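Local coordinates for gamma-resorcylate decarboxylase (Polaromonas, PDB 4QRO), which probably catalyses the manganese-dependent, non-oxidative decarboxylation of gamma-resorcylate (2,6-dihydroxybenzoate) to resorcinol, at residues Asp41-Val44 with Arg45-Glu49; Pro149-Glu152 with Thr153-Ala156; Phe265-Gln268 with Thr269-Ala273. One frame throughout, in Å; residues are numbered along the deposited sequence.

Interaction 1: Asp41-Val44 with Arg45-Glu49; sequences DRRV and RLMDE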
loop_
_atom_site.group_PDB
_atom_site.type_symbol
_atom_site.label_atom_id
_atom_site.label_comp_id
_atom_site.label_asym_id
_atom_site.label_seq_id
_atom_site.Cartn_x
_atom_site.Cartn_y
_atom_site.Cartn_z
ATOM N N ASP A 41 33.428 -4.720 13.067
ATOM C CA ASP A 41 33.655 -4.474 14.495
ATOM C C ASP A 41 32.351 -4.405 15.282
ATOM O O ASP A 41 31.886 -5.407 15.804
ATOM C CB ASP A 41 34.564 -3.242 14.680
ATOM C CG ASP A 41 34.686 -2.786 16.139
ATOM O OD1 ASP A 41 34.349 -3.555 17.055
ATOM O OD2 ASP A 41 35.124 -1.641 16.378
ATOM N N ARG A 42 31.744 -3.243 15.363
ATOM C CA ARG A 42 30.577 -3.105 16.236
ATOM C C ARG A 42 29.387 -3.935 15.753
ATOM O O ARG A 42 28.645 -4.499 16.567
ATOM C CB ARG A 42 30.204 -1.628 16.394
ATOM C CG ARG A 42 28.940 -1.391 17.208
ATOM C CD ARG A 42 28.791 0.087 17.489
ATOM N NE ARG A 42 27.518 0.394 18.119
ATOM C CZ ARG A 42 26.657 1.326 17.704
ATOM N NH1 ARG A 42 25.532 1.510 18.389
ATOM N NH2 ARG A 42 26.906 2.084 16.626
ATOM N N ARG A 43 29.237 -4.024 14.434
ATOM C CA ARG A 43 28.204 -4.829 13.807
ATOM C C ARG A 43 28.210 -6.269 14.303
ATOM O O ARG A 43 27.162 -6.801 14.665
ATOM C CB ARG A 43 28.351 -4.790 12.277
ATOM C CG ARG A 43 27.250 -5.511 11.514
ATOM C CD ARG A 43 27.449 -5.434 10.002
ATOM N NE ARG A 43 27.521 -4.050 9.504
ATOM C CZ ARG A 43 26.732 -3.524 8.565
ATOM N NH1 ARG A 43 25.741 -4.222 7.972
ATOM N NH2 ARG A 43 26.908 -2.260 8.239
ATOM N N VAL A 44 29.387 -6.880 14.366
ATOM C CA VAL A 44 29.479 -8.255 14.820
ATOM C C VAL A 44 29.226 -8.361 16.333
ATOM O O VAL A 44 28.575 -9.300 16.809
ATOM C CB VAL A 44 30.843 -8.869 14.407
ATOM C CG1 VAL A 44 31.043 -10.253 15.031
ATOM C CG2 VAL A 44 30.911 -8.937 12.891
ATOM N N ARG A 45 29.729 -7.404 17.099
ATOM C CA ARG A 45 29.417 -7.355 18.516
ATOM C C ARG A 45 27.894 -7.300 18.743
ATOM O O ARG A 45 27.362 -7.989 19.620
ATOM C CB ARG A 45 30.126 -6.162 19.147
ATOM C CG ARG A 45 29.671 -5.776 20.536
ATOM C CD ARG A 45 30.621 -4.719 21.089
ATOM N NE ARG A 45 31.901 -4.781 20.394
ATOM C CZ ARG A 45 32.419 -3.795 19.668
ATOM N NH1 ARG A 45 33.568 -3.981 19.072
ATOM N NH2 ARG A 45 31.800 -2.630 19.550
ATOM N N LEU A 46 27.181 -6.490 17.971
ATOM C CA LEU A 46 25.706 -6.408 18.149
ATOM C C LEU A 46 25.019 -7.717 17.735
ATOM O O LEU A 46 24.027 -8.151 18.365
ATOM C CB LEU A 46 25.126 -5.230 17.384
ATOM C CG LEU A 46 25.538 -3.879 17.980
ATOM C CD1 LEU A 46 25.170 -2.756 16.998
ATOM C CD2 LEU A 46 24.950 -3.673 19.373
ATOM N N MET A 47 25.568 -8.352 16.702
ATOM C CA MET A 47 25.113 -9.674 16.261
ATOM C C MET A 47 25.235 -10.708 17.380
ATOM O O MET A 47 24.295 -11.449 17.670
ATOM C CB MET A 47 25.884 -10.125 15.022
ATOM C CG MET A 47 25.444 -9.466 13.715
ATOM S SD MET A 47 26.661 -9.745 12.408
ATOM C CE MET A 47 26.455 -11.499 12.163
ATOM N N ASP A 48 26.382 -10.714 18.044
ATOM C CA ASP A 48 26.613 -11.580 19.185
ATOM C C ASP A 48 25.650 -11.259 20.314
ATOM O O ASP A 48 25.095 -12.155 20.932
ATOM C CB ASP A 48 28.048 -11.402 19.698
ATOM C CG ASP A 48 29.093 -11.954 18.736
ATOM O OD1 ASP A 48 28.764 -12.765 17.844
ATOM O OD2 ASP A 48 30.274 -11.561 18.873
ATOM N N GLU A 49 25.457 -9.980 20.589
ATOM C CA GLU A 49 24.607 -9.589 21.703
ATOM C C GLU A 49 23.102 -9.797 21.492
ATOM O O GLU A 49 22.330 -9.703 22.445
ATOM C CB GLU A 49 24.888 -8.141 22.071
ATOM C CG GLU A 49 26.253 -7.930 22.702
ATOM C CD GLU A 49 26.604 -6.457 22.848
ATOM O OE1 GLU A 49 25.822 -5.600 22.398
ATOM O OE2 GLU A 49 27.669 -6.155 23.421
#

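Interaction 2: Pro149-Glu152 with Thr153-Ala156; sequences PFWE and TVQA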
loop_
_atom_site.group_PDB
_atom_site.type_symbol
_atom_site.label_atom_id
_atom_site.label_comp_id
_atom_site.label_asym_id
_atom_site.label_seq_id
_atom_site.Cartn_x
_atom_site.Cartn_y
_atom_site.Cartn_z
ATOM N N PRO A 149 15.932 -12.037 -20.660
ATOM C CA PRO A 149 17.182 -12.830 -20.643
ATOM C C PRO A 149 17.984 -12.720 -19.336
ATOM O O PRO A 149 18.652 -13.670 -18.944
ATOM C CB PRO A 149 17.986 -12.257 -21.827
ATOM C CG PRO A 149 16.961 -11.630 -22.724
ATOM C CD PRO A 149 15.872 -11.119 -21.816
ATOM N N PHE A 150 17.945 -11.569 -18.673
ATOM C CA PHE A 150 18.562 -11.439 -17.361
ATOM C C PHE A 150 17.884 -12.390 -16.359
ATOM O O PHE A 150 18.572 -13.095 -15.610
ATOM C CB PHE A 150 18.531 -9.979 -16.839
ATOM C CG PHE A 150 18.758 -9.868 -15.354
ATOM C CD1 PHE A 150 20.038 -9.821 -14.836
ATOM C CD2 PHE A 150 17.683 -9.817 -14.472
ATOM C CE1 PHE A 150 20.259 -9.736 -13.463
ATOM C CE2 PHE A 150 17.896 -9.755 -13.099
ATOM C CZ PHE A 150 19.181 -9.720 -12.591
ATOM N N TRP A 151 16.549 -12.410 -16.351
ATOM C CA TRP A 151 15.798 -13.305 -15.450
ATOM C C TRP A 151 16.085 -14.771 -15.746
ATOM O O TRP A 151 16.121 -15.609 -14.849
ATOM C CB TRP A 151 14.294 -12.999 -15.537
ATOM C CG TRP A 151 13.937 -11.646 -14.919
ATOM C CD1 TRP A 151 13.408 -10.549 -15.557
ATOM C CD2 TRP A 151 14.075 -11.267 -13.533
ATOM N NE1 TRP A 151 13.251 -9.507 -14.661
ATOM C CE2 TRP A 151 13.625 -9.931 -13.415
ATOM C CE3 TRP A 151 14.525 -11.932 -12.386
ATOM C CZ2 TRP A 151 13.617 -9.247 -12.189
ATOM C CZ3 TRP A 151 14.526 -11.253 -11.165
ATOM C CH2 TRP A 151 14.080 -9.925 -11.078
ATOM N N GLU A 152 16.298 -15.096 -17.014
ATOM C CA GLU A 152 16.627 -16.480 -17.377
ATOM C C GLU A 152 17.939 -16.876 -16.687
ATOM O O GLU A 152 18.097 -18.038 -16.280
ATOM C CB GLU A 152 16.761 -16.640 -18.901
ATOM C CG GLU A 152 17.155 -18.043 -19.371
ATOM C CD GLU A 152 17.233 -18.137 -20.891
ATOM O OE1 GLU A 152 17.446 -17.099 -21.553
ATOM O OE2 GLU A 152 17.082 -19.247 -21.436
ATOM N N THR A 153 18.860 -15.910 -16.579
ATOM C CA THR A 153 20.148 -16.098 -15.905
ATOM C C THR A 153 19.953 -16.260 -14.381
ATOM O O THR A 153 20.526 -17.160 -13.776
ATOM C CB THR A 153 21.140 -14.948 -16.248
ATOM O OG1 THR A 153 21.424 -14.974 -17.654
ATOM C CG2 THR A 153 22.428 -15.088 -15.508
ATOM N N VAL A 154 19.119 -15.414 -13.781
ATOM C CA VAL A 154 18.801 -15.528 -12.354
ATOM C C VAL A 154 18.271 -16.926 -12.046
ATOM O O VAL A 154 18.760 -17.565 -11.117
ATOM C CB VAL A 154 17.761 -14.460 -11.865
ATOM C CG1 VAL A 154 17.389 -14.705 -10.413
ATOM C CG2 VAL A 154 18.285 -13.032 -12.017
ATOM N N GLN A 155 17.305 -17.410 -12.837
ATOM C CA GLN A 155 16.726 -18.749 -12.604
ATOM C C GLN A 155 17.753 -19.871 -12.821
ATOM O O GLN A 155 17.792 -20.832 -12.056
ATOM C CB GLN A 155 15.509 -18.991 -13.496
ATOM C CG GLN A 155 14.754 -20.269 -13.169
ATOM C CD GLN A 155 13.701 -20.619 -14.207
ATOM O OE1 GLN A 155 12.505 -20.628 -13.907
ATOM N NE2 GLN A 155 14.135 -20.886 -15.439
ATOM N N ALA A 156 18.601 -19.732 -13.838
ATOM C CA ALA A 156 19.646 -20.744 -14.097
ATOM C C ALA A 156 20.652 -20.833 -12.946
ATOM O O ALA A 156 21.034 -21.924 -12.536
ATOM C CB ALA A 156 20.360 -20.447 -15.407
HETATM O O HOH W 1 16.603 -20.373 -16.668
#

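Interaction 3: Phe265-Gln268 with Thr269-Ala273; sequences FRTQ and TLIDA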
loop_
_atom_site.group_PDB
_atom_site.type_symbol
_atom_site.label_atom_id
_atom_site.label_comp_id
_atom_site.label_asym_id
_atom_site.label_seq_id
_atom_site.Cartn_x
_atom_site.Cartn_y
_atom_site.Cartn_z
ATOM N N PHE A 265 8.189 -4.201 12.629
ATOM C CA PHE A 265 8.199 -5.004 13.853
ATOM C C PHE A 265 6.839 -4.894 14.545
ATOM O O PHE A 265 6.718 -4.297 15.639
ATOM C CB PHE A 265 9.306 -4.521 14.769
ATOM C CG PHE A 265 10.636 -4.305 14.065
ATOM C CD1 PHE A 265 11.130 -5.252 13.167
ATOM C CD2 PHE A 265 11.377 -3.149 14.297
ATOM C CE1 PHE A 265 12.337 -5.054 12.518
ATOM C CE2 PHE A 265 12.600 -2.944 13.653
ATOM C CZ PHE A 265 13.074 -3.887 12.764
ATOM N N ARG A 266 5.852 -5.484 13.875
ATOM C CA ARG A 266 4.443 -5.340 14.233
ATOM C C ARG A 266 3.776 -6.717 14.138
ATOM O O ARG A 266 3.657 -7.323 13.042
ATOM C CB ARG A 266 3.775 -4.334 13.306
ATOM C CG ARG A 266 2.331 -3.991 13.696
ATOM C CD ARG A 266 2.248 -3.439 15.098
ATOM N NE ARG A 266 0.968 -2.782 15.379
ATOM C CZ ARG A 266 0.717 -2.094 16.483
ATOM N NH1 ARG A 266 1.659 -2.002 17.416
ATOM N NH2 ARG A 266 -0.488 -1.508 16.668
ATOM N N THR A 267 3.366 -7.226 15.293
ATOM C CA THR A 267 2.821 -8.562 15.396
ATOM C C THR A 267 1.553 -8.726 14.567
ATOM O O THR A 267 1.414 -9.716 13.850
ATOM C CB THR A 267 2.591 -8.936 16.871
ATOM O OG1 THR A 267 3.858 -9.004 17.527
ATOM C CG2 THR A 267 1.886 -10.265 17.024
ATOM N N GLN A 268 0.630 -7.766 14.642
ATOM C CA GLN A 268 -0.592 -7.877 13.806
ATOM C C GLN A 268 -0.264 -8.071 12.323
ATOM O O GLN A 268 -0.909 -8.855 11.619
ATOM C CB GLN A 268 -1.479 -6.638 13.971
ATOM C CG GLN A 268 -2.096 -6.483 15.341
ATOM C CD GLN A 268 -1.302 -5.595 16.270
ATOM O OE1 GLN A 268 -0.066 -5.682 16.354
ATOM N NE2 GLN A 268 -2.011 -4.766 17.019
ATOM N N THR A 269 0.725 -7.325 11.840
ATOM C CA THR A 269 1.136 -7.374 10.427
ATOM C C THR A 269 1.768 -8.715 10.095
ATOM O O THR A 269 1.466 -9.287 9.055
ATOM C CB THR A 269 2.119 -6.230 10.146
ATOM O OG1 THR A 269 1.473 -5.006 10.507
ATOM C CG2 THR A 269 2.557 -6.139 8.717
ATOM N N LEU A 270 2.667 -9.189 10.951
ATOM C CA LEU A 270 3.220 -10.540 10.823
ATOM C C LEU A 270 2.131 -11.620 10.763
ATOM O O LEU A 270 2.183 -12.498 9.913
ATOM C CB LEU A 270 4.166 -10.852 11.997
ATOM C CG LEU A 270 4.740 -12.281 12.004
ATOM C CD1 LEU A 270 5.546 -12.536 10.728
ATOM C CD2 LEU A 270 5.588 -12.522 13.253
ATOM N N ILE A 271 1.145 -11.545 11.662
ATOM C CA ILE A 271 0.071 -12.542 11.710
ATOM C C ILE A 271 -0.743 -12.495 10.433
ATOM O O ILE A 271 -1.066 -13.551 9.878
ATOM C CB ILE A 271 -0.841 -12.374 12.947
ATOM C CG1 ILE A 271 -0.069 -12.720 14.243
ATOM C CG2 ILE A 271 -2.102 -13.248 12.859
ATOM C CD1 ILE A 271 -0.843 -12.328 15.488
ATOM N N ASP A 272 -1.046 -11.297 9.933
ATOM C CA ASP A 272 -1.755 -11.194 8.654
ATOM C C ASP A 272 -0.935 -11.860 7.553
ATOM O O ASP A 272 -1.461 -12.624 6.748
ATOM C CB ASP A 272 -2.018 -9.745 8.285
ATOM C CG ASP A 272 -2.877 -9.607 7.049
ATOM O OD1 ASP A 272 -3.911 -10.295 6.924
ATOM O OD2 ASP A 272 -2.506 -8.847 6.166
ATOM N N ALA A 273 0.357 -11.569 7.503
ATOM C CA ALA A 273 1.173 -12.170 6.446
ATOM C C ALA A 273 1.225 -13.681 6.600
ATOM O O ALA A 273 1.151 -14.373 5.586
ATOM C CB ALA A 273 2.574 -11.566 6.382
#

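Interaction 1: Asp41-Val44 with Arg45-Glu49
M47 meets R43 and V44 one turn earlier on helix 42-49, one of the short outer helices of the amidohydrolase (beta/alpha) barrel, packed here beside strands 52-59 and 95-97. Its side chain can be followed outward along the helix surface. CB lies 3.3 Å from V44 O. CG is turned beside the backbone N (chi1 -77°), which brings it to 3.3 Å from R43 O, and SD stays near the same carbonyl, 3.7 Å from R43 O. SD also makes a loose apolar contact with V44, 4.4 Å from V44 CG2. At the last torsion the chain bends, and beyond this turn of helix the side chain packs on I52 and M55 of strand 52-59 and on F95 of strand 95-97, so this side chain ties the helix to the sheet.

On another side of the helix, L46 and R42 meet: L46 CD1 comes within 4.0 Å of R42 CG and lies over one face of the R42 guanidinium. The R42 chain is extended, and its NH2 forms a salt bridge with E31. The R43 guanidinium binds main-chain oxygens, NE to D38 O and NH2 to H10 O, H10 being a manganese ligand. D48 pairs through OD1 with R94.

D41 stands at the N-cap position, yet its side chain makes no capping bond. It lies alongside R45, the two pointing the same way, with carboxylate and guanidinium planes 69° apart. The salt bridge between D41 OD1 and R45 NH1 is doubtful in detail, because the modelled separation is implausibly short and R45 has two conformers. Clearer evidence that D41 opens the helix is its backbone bond, R45 N to D41 O, 3.2 Å long with an N-H...O angle of 172°.

Interaction 2: Pro149-Glu152 with Thr153-Ala156
The F150 ring takes V154 CG2 over one face, a CH-pi contact with the methyl 3.9 Å from the ring centroid and 30° off the normal. The W151 indole receives F150 CD2 over the centre of one of its faces, 4.0 Å above the plane, and meets F161 of strand 161-164 with ring planes about 60° apart. V154 CG2 also reaches W151, obliquely, at 3.9 Å from CE3. One methyl thus touches both rings: V154 CG1 is anti to the backbone N (chi1 175°), which leaves CG2 beside that N and against the rings. Were F150 cut back to alanine, the V154 methyl would probably lose its aromatic face and a gap would open beside the indole.

Among the polar contacts, T153 OG1 makes a weak hydrogen bond to P149 O at 3.3 Å. A water accepts from Q155 NE2 and donates to E152 O, while Q155 OE1 is bonded to A211 N.

Helix 148-157 connects parallel strands 125-128 and 161-164 in a beta-alpha-beta unit. W151 NE1 bonds to Y142 O; F150, T153 and V154 rest on the neighbouring helix 106-118.

Interaction 3: Phe265-Gln268 with Thr269-Ala273
T267 and I271 lie one turn apart at the start of helix 267-276, the connection between strands 257-260 and 282-283 in a beta-alpha-beta unit of the amidohydrolase barrel.

Backbone hydrogen bonds define the turn. L270 N reaches R266 O at 3.0 Å with an N-H...O angle of 174°, and as R266 is the N-cap residue this bond opens the helix. I271 N to T267 O and D272 N to Q268 O continue the ladder.

Apolar contact is carried by the T267-I271 pair, whose side chains meet at an angle, I271 CD1 being 3.8 Å from T267 CG2. Against the main chain, I271 CG1 makes a van der Waals approach of 3.4 Å to T267 O; chi1 of -68° holds CG1 beside the I271 backbone N, over the preceding turn. With its methyl turned to I271, T267 uses OG1 for hydrogen bonds to T303, W299 NE1 and a bound glycerol, probably from the crystallisation liquor.

Other polar ends cross the dimer interface. R266 NH2 forms a salt bridge with E276 of the second subunit, Q268 NE2 bonds to L275 O of the second subunit, and T269 OG1 to Y225 O of the second subunit. This turn therefore belongs at once to the outer helical layer of the barrel and to the subunit contact.

A van der Waals contact links two of these interface residues. The R266 and T269 side chains cross at about a right angle, and the R266 chain bends at chi2 (58°), about the CB-CG bond that lies against the hydroxyl; R266 CG stands 3.5 Å from T269 OG1 and R266 CB 3.7 Å from it.

Overall arrangement
The three contacts are separate helical turns of one amidohydrolase domain, in series along the chain and none touching another. Centres of interactions 1 and 2 are about 35 Å apart, on opposite sides of the chain's centre; those of 2 and 3 are also on opposite sides, about 32 Å apart, and 1 and 3 are about 27 Å apart. In interaction 1 the R43 side chain is about 10 Å from a manganese ion and is tied to the metal site through H10. In interaction 3 the T269 side chain is about 14 Å from a bound 2-nitrobenzene-1,3-diol, and only this contact reaches the second subunit.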